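Long-range contacts in reducing-end xylose-releasing exo-oligoxylanase Rex8A (Paenibacillus barcinonensis, PDB 6SUD), which hydrolyses linear and branched xylooligosaccharides from the reducing end, releasing xylose as part of xylan breakdown: residues 65-70 with 114-119; 194-199 with 266-271; 237-242 with 260-265. The protein carries 1 engineered substitution. One frame throughout, in Å; residues are numbered along the deposited sequence.

Interaction 1: 65-70 with 114-119; sequences DDVRSE and CKPDGT. With XYP (beta-D-xylopyranose), chain K; XYP (beta-D-xylopyranose), chain J.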
loop_
_atom_site.group_PDB
_atom_site.type_symbol
_atom_site.label_atom_id
_atom_site.label_comp_id
_atom_site.label_asym_id
_atom_site.label_seq_id
_atom_site.Cartn_x
_atom_site.Cartn_y
_atom_site.Cartn_z
ATOM N N ASP A 65 13.185 11.299 8.625
ATOM C CA ASP A 65 14.641 11.032 8.439
ATOM C C ASP A 65 14.972 9.593 8.845
ATOM O O ASP A 65 15.962 9.399 9.576
ATOM C CB ASP A 65 15.500 11.981 9.281
ATOM C CG ASP A 65 15.021 13.414 9.223
ATOM O OD1 ASP A 65 15.165 14.038 8.148
ATOM O OD2 ASP A 65 14.484 13.886 10.243
ATOM N N ASP A 66 14.173 8.623 8.407
ATOM C CA ASP A 66 14.454 7.188 8.663
ATOM C C ASP A 66 13.994 6.371 7.455
ATOM O O ASP A 66 13.369 6.940 6.532
ATOM C CB ASP A 66 13.836 6.695 9.977
ATOM C CG ASP A 66 12.317 6.795 10.034
ATOM O OD1 ASP A 66 11.711 7.101 8.994
ATOM O OD2 ASP A 66 11.753 6.582 11.132
ATOM N N VAL A 67 14.349 5.090 7.466
ATOM C CA VAL A 67 13.987 4.103 6.413
ATOM C C VAL A 67 12.958 3.132 7.016
ATOM O O VAL A 67 13.248 2.533 8.042
ATOM C CB VAL A 67 15.247 3.390 5.894
ATOM C CG1 VAL A 67 14.900 2.317 4.883
ATOM C CG2 VAL A 67 16.243 4.365 5.280
ATOM N N ARG A 68 11.771 3.040 6.413
ATOM C CA ARG A 68 10.617 2.291 6.979
ATOM C C ARG A 68 10.333 1.084 6.096
ATOM O O ARG A 68 10.526 1.195 4.873
ATOM C CB ARG A 68 9.416 3.229 7.095
ATOM C CG ARG A 68 9.700 4.395 8.025
ATOM C CD ARG A 68 8.588 5.391 8.210
ATOM N NE ARG A 68 8.977 6.185 9.359
ATOM C CZ ARG A 68 8.158 6.764 10.215
ATOM N NH1 ARG A 68 6.847 6.686 10.042
ATOM N NH2 ARG A 68 8.661 7.396 11.259
ATOM N N SER A 69 9.901 -0.030 6.689
ATOM C CA SER A 69 9.570 -1.244 5.913
ATOM C C SER A 69 8.427 -0.906 4.948
ATOM O O SER A 69 8.396 -1.475 3.852
ATOM C CB SER A 69 9.266 -2.411 6.802
ATOM O OG SER A 69 8.172 -2.134 7.652
ATOM N N GLU A 70 7.535 0.013 5.332
ATOM C CA GLU A 70 6.484 0.558 4.428
ATOM C C GLU A 70 7.146 1.042 3.124
ATOM O O GLU A 70 6.758 0.579 2.027
ATOM C CB GLU A 70 5.750 1.674 5.173
ATOM C CG GLU A 70 4.871 2.578 4.311
ATOM C CD GLU A 70 4.500 3.867 5.027
ATOM O OE1 GLU A 70 5.418 4.693 5.261
ATOM O OE2 GLU A 70 3.305 4.016 5.428
ATOM N N CYS A 114 14.664 1.855 10.411
ATOM C CA CYS A 114 16.113 1.891 10.712
ATOM C C CYS A 114 16.672 3.234 10.254
ATOM O O CYS A 114 15.990 3.959 9.496
ATOM C CB CYS A 114 16.853 0.725 10.061
ATOM S SG CYS A 114 16.782 0.692 8.251
ATOM N N LYS A 115 17.872 3.557 10.721
ATOM C CA LYS A 115 18.611 4.734 10.212
ATOM C C LYS A 115 18.989 4.445 8.767
ATOM O O LYS A 115 19.114 3.286 8.391
ATOM C CB LYS A 115 19.867 4.978 11.042
ATOM C CG LYS A 115 19.605 5.328 12.496
ATOM C CD LYS A 115 20.881 5.525 13.264
ATOM C CE LYS A 115 21.583 6.810 12.895
ATOM N NZ LYS A 115 22.876 6.931 13.603
ATOM N N PRO A 116 19.191 5.473 7.914
ATOM C CA PRO A 116 19.627 5.233 6.537
ATOM C C PRO A 116 20.880 4.344 6.404
ATOM O O PRO A 116 20.970 3.630 5.415
ATOM C CB PRO A 116 19.856 6.651 5.989
ATOM C CG PRO A 116 18.968 7.536 6.839
ATOM C CD PRO A 116 18.976 6.902 8.214
ATOM N N ASP A 117 21.769 4.342 7.408
ATOM C CA ASP A 117 23.013 3.520 7.435
ATOM C C ASP A 117 22.698 2.055 7.783
ATOM O O ASP A 117 23.622 1.222 7.697
ATOM C CB ASP A 117 24.061 4.132 8.374
ATOM C CG ASP A 117 23.899 3.819 9.855
ATOM O OD1 ASP A 117 22.809 3.360 10.261
ATOM O OD2 ASP A 117 24.881 4.042 10.601
ATOM N N GLY A 118 21.454 1.735 8.156
ATOM C CA GLY A 118 21.007 0.348 8.395
ATOM C C GLY A 118 20.923 -0.020 9.868
ATOM O O GLY A 118 20.476 -1.146 10.152
ATOM N N THR A 119 21.327 0.876 10.776
ATOM C CA THR A 119 21.193 0.701 12.249
ATOM C C THR A 119 19.708 0.590 12.607
ATOM O O THR A 119 18.991 1.578 12.397
ATOM C CB THR A 119 21.807 1.869 13.034
ATOM O OG1 THR A 119 23.138 2.114 12.578
ATOM C CG2 THR A 119 21.831 1.623 14.527
HETATM O O1 XYP K . 4.312 5.396 10.418
HETATM C C1 XYP K . 4.092 4.023 10.022
HETATM C C2 XYP K . 2.901 3.836 9.079
HETATM C C3 XYP K . 2.633 2.364 8.789
HETATM C C4 XYP K . 3.943 1.587 8.859
HETATM C C5 XYP K . 5.089 2.503 8.444
HETATM O O2 XYP K . 1.722 4.471 9.589
HETATM O O3 XYP K . 1.996 2.283 7.503
HETATM O O4 XYP K . 4.150 1.137 10.201
HETATM O O5 XYP K . 5.276 3.582 9.358
HETATM O O1 XYP J . 3.948 11.067 7.692
HETATM C C1 XYP J . 3.478 9.760 7.338
HETATM C C2 XYP J . 4.637 8.783 7.520
HETATM C C3 XYP J . 4.163 7.419 7.100
HETATM C C4 XYP J . 2.997 6.994 7.965
HETATM C C5 XYP J . 1.891 8.039 7.927
HETATM O O2 XYP J . 5.806 9.111 6.744
HETATM O O3 XYP J . 5.236 6.486 7.229
HETATM O O4 XYP J . 2.555 5.729 7.461
HETATM O O5 XYP J . 2.404 9.353 8.212
#

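Interaction 2: 194-199 with 266-271; sequences DPSYHL and AYRVAA. With XYP (beta-D-xylopyranose), chain K.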
loop_
_atom_site.group_PDB
_atom_site.type_symbol
_atom_site.label_atom_id
_atom_site.label_comp_id
_atom_site.label_asym_id
_atom_site.label_seq_id
_atom_site.Cartn_x
_atom_site.Cartn_y
_atom_site.Cartn_z
ATOM N N ASP A 194 -5.912 -1.974 11.474
ATOM C CA ASP A 194 -5.703 -0.699 10.742
ATOM C C ASP A 194 -6.328 -0.926 9.375
ATOM O O ASP A 194 -5.772 -1.699 8.605
ATOM C CB ASP A 194 -4.207 -0.388 10.681
ATOM C CG ASP A 194 -3.853 0.915 9.999
ATOM O OD1 ASP A 194 -4.502 1.252 8.985
ATOM O OD2 ASP A 194 -2.936 1.570 10.494
ATOM N N PRO A 195 -7.512 -0.357 9.048
ATOM C CA PRO A 195 -8.185 -0.661 7.778
ATOM C C PRO A 195 -7.340 -0.488 6.506
ATOM O O PRO A 195 -7.544 -1.190 5.569
ATOM C CB PRO A 195 -9.357 0.330 7.763
ATOM C CG PRO A 195 -9.650 0.580 9.224
ATOM C CD PRO A 195 -8.298 0.535 9.912
ATOM N N SER A 196 -6.375 0.419 6.503
ATOM C CA SER A 196 -5.490 0.670 5.334
ATOM C C SER A 196 -4.548 -0.523 5.097
ATOM O O SER A 196 -3.959 -0.613 4.010
ATOM C CB SER A 196 -4.735 1.952 5.531
ATOM O OG SER A 196 -3.700 1.742 6.472
ATOM N N TYR A 197 -4.388 -1.405 6.081
ATOM C CA TYR A 197 -3.523 -2.610 5.961
ATOM C C TYR A 197 -4.239 -3.743 5.212
ATOM O O TYR A 197 -3.557 -4.732 4.875
ATOM C CB TYR A 197 -3.123 -3.120 7.347
ATOM C CG TYR A 197 -2.121 -2.299 8.122
ATOM C CD1 TYR A 197 -1.756 -1.012 7.767
ATOM C CD2 TYR A 197 -1.553 -2.824 9.267
ATOM C CE1 TYR A 197 -0.842 -0.286 8.516
ATOM C CE2 TYR A 197 -0.639 -2.116 10.032
ATOM C CZ TYR A 197 -0.281 -0.832 9.658
ATOM O OH TYR A 197 0.634 -0.133 10.407
ATOM N N HIS A 198 -5.553 -3.643 4.991
ATOM C CA HIS A 198 -6.383 -4.730 4.408
ATOM C C HIS A 198 -6.310 -4.698 2.884
ATOM O O HIS A 198 -6.845 -3.769 2.269
ATOM C CB HIS A 198 -7.833 -4.667 4.904
ATOM C CG HIS A 198 -7.934 -4.990 6.349
ATOM N ND1 HIS A 198 -8.469 -6.185 6.819
ATOM C CD2 HIS A 198 -7.469 -4.321 7.432
ATOM C CE1 HIS A 198 -8.377 -6.187 8.135
ATOM N NE2 HIS A 198 -7.786 -5.040 8.530
ATOM N N LEU A 199 -5.695 -5.730 2.319
ATOM C CA LEU A 199 -5.413 -5.826 0.870
ATOM C C LEU A 199 -6.007 -7.128 0.360
ATOM O O LEU A 199 -5.268 -8.042 -0.008
ATOM C CB LEU A 199 -3.903 -5.798 0.635
ATOM C CG LEU A 199 -3.127 -4.636 1.241
ATOM C CD1 LEU A 199 -1.656 -4.851 0.990
ATOM C CD2 LEU A 199 -3.550 -3.296 0.674
ATOM N N ALA A 266 -5.382 6.190 6.726
ATOM C CA ALA A 266 -6.729 5.848 6.209
ATOM C C ALA A 266 -6.892 6.281 4.749
ATOM O O ALA A 266 -7.829 5.783 4.096
ATOM C CB ALA A 266 -7.807 6.437 7.084
ATOM N N TYR A 267 -6.037 7.163 4.226
ATOM C CA TYR A 267 -6.134 7.602 2.810
ATOM C C TYR A 267 -6.062 6.397 1.875
ATOM O O TYR A 267 -6.767 6.388 0.838
ATOM C CB TYR A 267 -5.005 8.568 2.444
ATOM C CG TYR A 267 -4.962 9.820 3.268
ATOM C CD1 TYR A 267 -6.009 10.170 4.105
ATOM C CD2 TYR A 267 -3.896 10.696 3.150
ATOM C CE1 TYR A 267 -5.980 11.334 4.850
ATOM C CE2 TYR A 267 -3.849 11.862 3.892
ATOM C CZ TYR A 267 -4.886 12.175 4.749
ATOM O OH TYR A 267 -4.840 13.338 5.463
ATOM N N ARG A 268 -5.278 5.384 2.253
ATOM C CA ARG A 268 -4.963 4.232 1.367
ATOM C C ARG A 268 -6.194 3.332 1.222
ATOM O O ARG A 268 -6.252 2.620 0.223
ATOM C CB ARG A 268 -3.745 3.473 1.890
ATOM C CG ARG A 268 -2.500 4.350 1.968
ATOM C CD ARG A 268 -1.408 3.607 2.704
ATOM N NE ARG A 268 -1.655 3.489 4.146
ATOM C CZ ARG A 268 -0.731 3.112 5.033
ATOM N NH1 ARG A 268 0.468 2.752 4.620
ATOM N NH2 ARG A 268 -1.003 3.067 6.324
ATOM N N VAL A 269 -7.175 3.396 2.130
ATOM C CA VAL A 269 -8.372 2.529 2.010
ATOM C C VAL A 269 -9.039 2.735 0.646
ATOM O O VAL A 269 -9.402 1.714 0.030
ATOM C CB VAL A 269 -9.415 2.757 3.112
ATOM C CG1 VAL A 269 -10.652 1.948 2.785
ATOM C CG2 VAL A 269 -8.846 2.445 4.485
ATOM N N ALA A 270 -9.246 3.983 0.222
ATOM C CA ALA A 270 -9.978 4.299 -1.028
ATOM C C ALA A 270 -9.205 3.711 -2.202
ATOM O O ALA A 270 -9.853 3.241 -3.150
ATOM C CB ALA A 270 -10.147 5.784 -1.232
ATOM N N ALA A 271 -7.882 3.766 -2.130
ATOM C CA ALA A 271 -6.962 3.260 -3.169
ATOM C C ALA A 271 -7.056 1.729 -3.223
ATOM O O ALA A 271 -7.142 1.187 -4.310
ATOM C CB ALA A 271 -5.548 3.696 -2.884
HETATM O O1 XYP K . 4.312 5.396 10.418
HETATM C C1 XYP K . 4.092 4.023 10.022
HETATM C C2 XYP K . 2.901 3.836 9.079
HETATM C C3 XYP K . 2.633 2.364 8.789
HETATM C C4 XYP K . 3.943 1.587 8.859
HETATM C C5 XYP K . 5.089 2.503 8.444
HETATM O O2 XYP K . 1.722 4.471 9.589
HETATM O O3 XYP K . 1.996 2.283 7.503
HETATM O O4 XYP K . 4.150 1.137 10.201
HETATM O O5 XYP K . 5.276 3.582 9.358
#

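Interaction 3: 237-242 with 260-265; sequences TGLSPE and RHFYSD. With XYP (beta-D-xylopyranose), chain J; XYP (beta-D-xylopyranose), chain K.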
loop_
_atom_site.group_PDB
_atom_site.type_symbol
_atom_site.label_atom_id
_atom_site.label_comp_id
_atom_site.label_asym_id
_atom_site.label_seq_id
_atom_site.Cartn_x
_atom_site.Cartn_y
_atom_site.Cartn_z
ATOM N N THR A 237 -20.058 9.136 4.466
ATOM C CA THR A 237 -18.875 9.911 4.007
ATOM C C THR A 237 -17.880 9.013 3.259
ATOM O O THR A 237 -17.115 9.546 2.456
ATOM C CB THR A 237 -18.210 10.556 5.224
ATOM O OG1 THR A 237 -17.756 9.438 5.992
ATOM C CG2 THR A 237 -19.142 11.442 6.026
ATOM N N GLY A 238 -17.891 7.705 3.531
ATOM C CA GLY A 238 -16.915 6.728 3.008
ATOM C C GLY A 238 -15.580 6.785 3.742
ATOM O O GLY A 238 -14.681 6.021 3.349
ATOM N N LEU A 239 -15.453 7.653 4.754
ATOM C CA LEU A 239 -14.200 7.821 5.532
ATOM C C LEU A 239 -14.064 6.692 6.552
ATOM O O LEU A 239 -15.083 6.239 7.098
ATOM C CB LEU A 239 -14.200 9.146 6.294
ATOM C CG LEU A 239 -14.421 10.415 5.477
ATOM C CD1 LEU A 239 -14.488 11.601 6.403
ATOM C CD2 LEU A 239 -13.337 10.614 4.431
ATOM N N SER A 240 -12.821 6.391 6.895
ATOM C CA SER A 240 -12.434 5.292 7.802
ATOM C C SER A 240 -11.442 5.821 8.823
ATOM O O SER A 240 -10.746 6.815 8.583
ATOM C CB SER A 240 -11.863 4.169 7.031
ATOM O OG SER A 240 -10.796 4.627 6.212
ATOM N N PRO A 241 -11.359 5.161 9.991
ATOM C CA PRO A 241 -10.388 5.529 11.014
ATOM C C PRO A 241 -9.009 4.939 10.706
ATOM O O PRO A 241 -8.938 3.959 9.978
ATOM C CB PRO A 241 -11.018 4.927 12.268
ATOM C CG PRO A 241 -11.682 3.666 11.769
ATOM C CD PRO A 241 -12.185 4.008 10.381
ATOM N N GLU A 242 -7.951 5.555 11.241
ATOM C CA GLU A 242 -6.573 5.026 11.070
ATOM C C GLU A 242 -6.503 3.645 11.735
ATOM O O GLU A 242 -6.069 2.706 11.059
ATOM C CB GLU A 242 -5.535 6.022 11.574
ATOM C CG GLU A 242 -5.414 7.218 10.649
ATOM C CD GLU A 242 -4.315 8.191 11.013
ATOM O OE1 GLU A 242 -4.465 8.893 12.056
ATOM O OE2 GLU A 242 -3.305 8.230 10.263
ATOM N N ARG A 260 -8.371 7.620 15.815
ATOM C CA ARG A 260 -9.827 7.382 15.625
ATOM C C ARG A 260 -10.350 8.084 14.377
ATOM O O ARG A 260 -11.495 7.811 13.993
ATOM C CB ARG A 260 -10.589 7.883 16.848
ATOM C CG ARG A 260 -10.317 7.045 18.087
ATOM C CD ARG A 260 -11.101 7.534 19.289
ATOM N NE ARG A 260 -10.703 8.904 19.580
ATOM C CZ ARG A 260 -11.259 9.694 20.495
ATOM N NH1 ARG A 260 -12.269 9.264 21.232
ATOM N NH2 ARG A 260 -10.809 10.926 20.654
ATOM N N HIS A 261 -9.552 8.974 13.788
ATOM C CA HIS A 261 -10.030 9.942 12.773
ATOM C C HIS A 261 -9.467 9.624 11.395
ATOM O O HIS A 261 -8.602 8.729 11.278
ATOM C CB HIS A 261 -9.683 11.357 13.214
ATOM C CG HIS A 261 -10.123 11.617 14.608
ATOM N ND1 HIS A 261 -11.460 11.589 14.973
ATOM C CD2 HIS A 261 -9.422 11.880 15.731
ATOM C CE1 HIS A 261 -11.562 11.840 16.266
ATOM N NE2 HIS A 261 -10.326 12.035 16.751
ATOM N N PHE A 262 -9.946 10.365 10.390
ATOM C CA PHE A 262 -9.498 10.234 8.985
ATOM C C PHE A 262 -8.260 11.110 8.786
ATOM O O PHE A 262 -8.382 12.349 8.723
ATOM C CB PHE A 262 -10.629 10.577 8.018
ATOM C CG PHE A 262 -10.287 10.284 6.581
ATOM C CD1 PHE A 262 -10.332 8.988 6.086
ATOM C CD2 PHE A 262 -9.889 11.295 5.731
ATOM C CE1 PHE A 262 -10.019 8.720 4.757
ATOM C CE2 PHE A 262 -9.553 11.028 4.417
ATOM C CZ PHE A 262 -9.619 9.741 3.926
ATOM N N TYR A 263 -7.103 10.454 8.727
ATOM C CA TYR A 263 -5.749 11.043 8.572
ATOM C C TYR A 263 -4.892 10.047 7.775
ATOM O O TYR A 263 -5.414 9.031 7.313
ATOM C CB TYR A 263 -5.154 11.360 9.945
ATOM C CG TYR A 263 -4.184 12.520 9.995
ATOM C CD1 TYR A 263 -4.569 13.790 9.593
ATOM C CD2 TYR A 263 -2.896 12.352 10.482
ATOM C CE1 TYR A 263 -3.691 14.861 9.658
ATOM C CE2 TYR A 263 -2.005 13.414 10.552
ATOM C CZ TYR A 263 -2.406 14.670 10.141
ATOM O OH TYR A 263 -1.515 15.702 10.216
ATOM N N SER A 264 -3.592 10.323 7.670
ATOM C CA SER A 264 -2.605 9.742 6.713
ATOM C C SER A 264 -2.810 8.246 6.410
ATOM O O SER A 264 -2.876 7.915 5.226
ATOM C CB SER A 264 -1.222 9.980 7.226
ATOM O OG SER A 264 -1.043 11.356 7.501
ATOM N N ASP A 265 -2.871 7.360 7.407
ATOM C CA ASP A 265 -2.990 5.896 7.138
ATOM C C ASP A 265 -4.247 5.626 6.296
ATOM O O ASP A 265 -4.154 4.917 5.247
ATOM C CB ASP A 265 -3.057 5.070 8.427
ATOM C CG ASP A 265 -1.713 4.678 9.010
ATOM O OD1 ASP A 265 -0.755 5.470 8.894
ATOM O OD2 ASP A 265 -1.646 3.586 9.601
HETATM O O1 XYP J . 3.948 11.067 7.692
HETATM C C1 XYP J . 3.478 9.760 7.338
HETATM C C2 XYP J . 4.637 8.783 7.520
HETATM C C3 XYP J . 4.163 7.419 7.100
HETATM C C4 XYP J . 2.997 6.994 7.965
HETATM C C5 XYP J . 1.891 8.039 7.927
HETATM O O2 XYP J . 5.806 9.111 6.744
HETATM O O3 XYP J . 5.236 6.486 7.229
HETATM O O4 XYP J . 2.555 5.729 7.461
HETATM O O5 XYP J . 2.404 9.353 8.212
HETATM O O1 XYP K . 4.312 5.396 10.418
HETATM C C1 XYP K . 4.092 4.023 10.022
HETATM C C2 XYP K . 2.901 3.836 9.079
HETATM C C3 XYP K . 2.633 2.364 8.789
HETATM C C4 XYP K . 3.943 1.587 8.859
HETATM C C5 XYP K . 5.089 2.503 8.444
HETATM O O2 XYP K . 1.722 4.471 9.589
HETATM O O3 XYP K . 1.996 2.283 7.503
HETATM O O4 XYP K . 4.150 1.137 10.201
HETATM O O5 XYP K . 5.276 3.582 9.358
HETATM O O HOH W 1 -6.684 10.069 13.773
#

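Interaction 1: 65-70 with 114-119
V67 N donates to C114 O across 2.8 Å in a nearly straight bond (171°), and C114 N answers by donating to V67 O. This hydrogen-bonded antiparallel pair joins the edge strand 67-68 to strand 113-114 in a small three-stranded sheet. Both side chains leave on the same face, where V67 CB lies 3.9 Å from C114 SG. V67 CG2, set anti to its own carbonyl carbon, reaches past C114 to P116 CA at 3.7 Å, in the turn that follows. Y94 of helix 85-99 packs on V67 and C114, and Y58 of strand 56-59 on V67 and P116. Beyond C114 the chain reverses in a type I turn from K115 to G118.

Away from the partner segment the chemistry is ionic. R68 meets the D66 carboxylate side-on: NE donates to D66 OD1 at 2.9 Å, an oxygen that lies 21° out of the guanidinium plane, while D66 OD2 lies close to that plane and offers NH2 its syn lone pair at 3.2 Å. D66 OD2 is also bound by H113 ND1, and D61 forms a second salt bridge with R68 NE. Held this way, the guanidinium presents NH1 to O3 of the chain J xylose at 3.2 Å. The same hydroxyl donates to E70 OE1 at 2.7 Å, so R68 and E70 share one sugar oxygen. An alanine at R68 would probably leave the carboxylates of D66 and D61 without their shared cation and xylose O3 without the NH1 donor. Both E70 oxygens engage this sugar, OE2 accepting from O4 at 2.8 Å, so the inferred proton donor lies directly against bound xylose, two residues after the strand.

Interaction 2: 194-199 with 266-271
P195 and V269 supply the apolar part of this contact. V269 CG2, beside its own backbone N, points at the 3-10 turn 195-197 and comes to 3.9 Å from P195 CB and 3.8 Å from S196 N. The small side chain of S196 lets the R268 side chain run close past it, with S196 CB 3.7 Å from R268 NE.

The polar interactions are of two kinds. Within 194-199, D194 OD1 grips S196 twice: its anti lone pair takes S196 N in an Asx turn, while S196 OG donates at 2.7 Å from above the carboxylate plane. From the other segment, R268 bends at its third torsion (chi3 -72°), and the turn brings the guanidinium to the chain K xylose. There NH1 donates to O3 of that sugar at 3.3 Å, supplemented by a weak bond from NH2. Y74 OH and the carbonyl O of D265 also bind R268, helping to fix its rotation.

The aromatic approach is looser: R268 NH2 stands at the ring edge of Y197, 4.0 Å from CE1, with the two planes 80° apart. Y197 OH approaches C3 of the same xylose at 3.6 Å.

Thus the 3-10 turn leading into helix 200-209 is packed against the start of helix 268-280, while helix 127-144 and strand 183-184 pack on Y197.

Interaction 3: 237-242 with 260-265
L239 CD2 sits squarely over one face of the F262 ring, 3.5 Å from its centroid and only 3° off the normal, a clean CH-pi contact. The ring edge meets a different atom: S240 O lies near the ring plane, 3.3 Å from F262 CD1, and finds no hydrogen-bond partner in the model. F296 and F297 of helix 285-297 pack on L239 too.

The hydrogen bonds centre on E242. Its backbone N donates to H261 O at 3.2 Å along a bent path (136°), and its side chain, extended beyond CG, sends OE2 to D265 N at 3.0 Å, using the anti lone pair. A water bridges E242 OE1, at 3.0 Å, and H261 N, accepting from the latter. Alongside, Y263 CB packs 3.3 Å from E242 OE1.

At the sugar end, S264 CB touches the chain J xylose, while O2 of the chain K xylose donates to D265 OD1 at 2.8 Å. E242 is thus a second-shell residue: by binding the main-chain amide of D265, the inferred proton acceptor, it probably helps to position a carboxylate that meets the bound xylose directly.

Overall arrangement
Each of the three contacts has a segment that reaches one or both bound xyloses in a largely helical family 8 glycosidase, a family built as an (alpha/alpha)6 barrel. Interaction 1 comes first along the chain, pairing two strands of a small sheet just before helix 69-81; its centre lies about 23 Å from that of interaction 2 and about 26 Å from that of interaction 3. The latter two are close neighbours, centres about 9 Å apart: both segments of interaction 3 fall between those of interaction 2, and 260-265 runs directly into 266-271 and helix 268-280. Distant parts of the sequence thus bring E70 and D265, the inferred donor and acceptor, to the sugars, their side chains about 6 Å apart.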